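Local structure of enoyl-CoA hydratase/carnithine racemase (4NEK) at the interface of chains A and B. The protein belongs to the enoyl-CoA hydratase/isomerase (crotonase) family and may act as a delta(3)-delta(2)-enoyl-CoA isomerase, shifting a double bond in fatty acyl-CoA substrates. Residues are numbered along the deposited sequence; one frame, centred on the assembly and turned at random. Chains: chain A/B, Enoyl-CoA hydratase/carnithine racemase.

The interface of chains A and B. Residues chain A 201, 204-205, 208; chain B 129, 135, 156-157.
A:Ile204 and B:Met157, a selenomethionine, meet at the middle of an apolar patch between two copies of this crotonase-family protein. Helix 198-208 of chain A supplies one side. Chain B supplies the end of helix 149-156, the residue after it, 3-10 helix 128-131 and a loop proline. Crotonase-fold enzymes commonly assemble as hexamers, and the deposited assembly holds six copies, so the contact is likely to be a biological one.

The side chains of A:Ile204 and B:Met157 lie alongside each other, pointing opposite ways. The gamma-methyl CG2 of A:Ile204 touches CG of B:Met157 at 3.9 Å. The other branch of the isoleucine turns towards B:Pro135. Its CG1 lies anti to the carbonyl carbon (chi1 -71°) and meets the ring carbon CD of B:Pro135 at 3.7 Å. The delta-methyl CD1 continues to B:Ile129 CD1, 4.0 Å away, and also lies near the backbone O of B:Leu156. With an alanine here both branches would be gone, and a gap would probably open beside B:Pro135, B:Ile129 and B:Met157, with the selenomethionine chain held less firmly.

A:Leu201 crosses B:Met157 at about a right angle. Its CD1 methyl does the touching, 3.8 Å from B:Met157 CB, and also packs near the backbone O of that residue. The side chain of B:Ile129 points its CG1 opposite the backbone N (chi1 -176°), and its CD1 methyl reaches the helix backbone, 4.0 Å from A:Leu201 CA.

On the opposite flank of B:Met157 sits A:Met208, also a selenomethionine. The two side chains cross at a slant, with the selenium atoms SE of A:Met208 and SE of B:Met157 3.9 Å apart. The CE methyl of B:Met157 lies back near A:Leu201 CD1. A:Met208 also rests on B:Leu156, its CG 4.1 Å from the leucine CD1. CB of A:Lys205 lies at the edge, beside the selenium of B:Met157.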
loop_
_atom_site.group_PDB
_atom_site.type_symbol
_atom_site.label_atom_id
_atom_site.label_comp_id
_atom_site.label_asym_id
_atom_site.label_seq_id
_atom_site.Cartn_x
_atom_site.Cartn_y
_atom_site.Cartn_z
ATOM N N LEU A 201 23.246 -20.158 10.421
ATOM C CA LEU A 201 22.707 -19.246 9.406
ATOM C C LEU A 201 22.681 -19.876 8.021
ATOM O O LEU A 201 21.710 -19.767 7.293
ATOM C CB LEU A 201 23.539 -17.970 9.349
ATOM C CG LEU A 201 22.900 -16.836 8.572
ATOM C CD1 LEU A 201 21.495 -16.486 9.054
ATOM C CD2 LEU A 201 23.741 -15.602 8.708
ATOM N N ILE A 204 19.860 -22.301 7.781
ATOM C CA ILE A 204 18.603 -21.596 7.605
ATOM C C ILE A 204 18.411 -21.182 6.138
ATOM O O ILE A 204 17.358 -21.404 5.568
ATOM C CB ILE A 204 18.514 -20.373 8.534
ATOM C CG1 ILE A 204 18.346 -20.881 9.965
ATOM C CG2 ILE A 204 17.321 -19.510 8.167
ATOM C CD1 ILE A 204 18.318 -19.786 11.006
ATOM N N LYS A 205 19.452 -20.611 5.555
ATOM C CA LYS A 205 19.391 -20.212 4.183
ATOM C C LYS A 205 19.117 -21.426 3.313
ATOM O O LYS A 205 18.297 -21.365 2.396
ATOM C CB LYS A 205 20.678 -19.508 3.755
ATOM C CG LYS A 205 20.697 -19.203 2.286
ATOM C CD LYS A 205 21.806 -18.246 1.935
ATOM C CE LYS A 205 21.924 -18.197 0.435
ATOM N NZ LYS A 205 22.833 -17.141 -0.066
HETATM N N MSE A 208 15.527 -22.468 3.555
HETATM C CA MSE A 208 14.668 -21.492 2.891
HETATM C C MSE A 208 14.697 -21.699 1.421
HETATM O O MSE A 208 13.708 -21.491 0.762
HETATM C CB MSE A 208 15.121 -20.046 3.151
HETATM C CG MSE A 208 14.712 -19.611 4.564
HETATM SE SE MSE A 208 15.549 -17.838 4.927
HETATM C CE MSE A 208 14.275 -16.712 3.909
ATOM N N ILE B 129 17.419 -17.886 14.867
ATOM C CA ILE B 129 18.832 -17.636 14.611
ATOM C C ILE B 129 19.555 -17.084 15.823
ATOM O O ILE B 129 20.736 -17.390 16.052
ATOM C CB ILE B 129 19.034 -16.681 13.415
ATOM C CG1 ILE B 129 20.520 -16.503 13.077
ATOM C CG2 ILE B 129 18.444 -15.319 13.663
ATOM C CD1 ILE B 129 21.268 -17.803 12.818
ATOM N N PRO B 135 14.442 -22.545 12.152
ATOM C CA PRO B 135 13.012 -22.396 12.250
ATOM C C PRO B 135 12.317 -23.710 12.091
ATOM O O PRO B 135 12.783 -24.617 11.402
ATOM C CB PRO B 135 12.662 -21.517 11.056
ATOM C CG PRO B 135 13.922 -20.867 10.652
ATOM C CD PRO B 135 14.976 -21.876 10.959
ATOM N N LEU B 156 13.879 -14.434 9.365
ATOM C CA LEU B 156 14.510 -15.670 9.726
ATOM C C LEU B 156 16.008 -15.596 9.819
ATOM O O LEU B 156 16.614 -16.321 10.619
ATOM C CB LEU B 156 14.149 -16.742 8.718
ATOM C CG LEU B 156 12.652 -17.043 8.592
ATOM C CD1 LEU B 156 12.410 -18.182 7.630
ATOM C CD2 LEU B 156 12.026 -17.390 9.933
HETATM N N MSE B 157 16.634 -14.760 9.003
HETATM C CA MSE B 157 18.079 -14.703 8.993
HETATM C C MSE B 157 18.585 -13.569 9.844
HETATM O O MSE B 157 19.515 -13.753 10.617
HETATM C CB MSE B 157 18.563 -14.642 7.570
HETATM C CG MSE B 157 18.356 -15.998 6.857
HETATM SE SE MSE B 157 18.912 -15.913 4.921
HETATM C CE MSE B 157 20.776 -15.388 5.166
#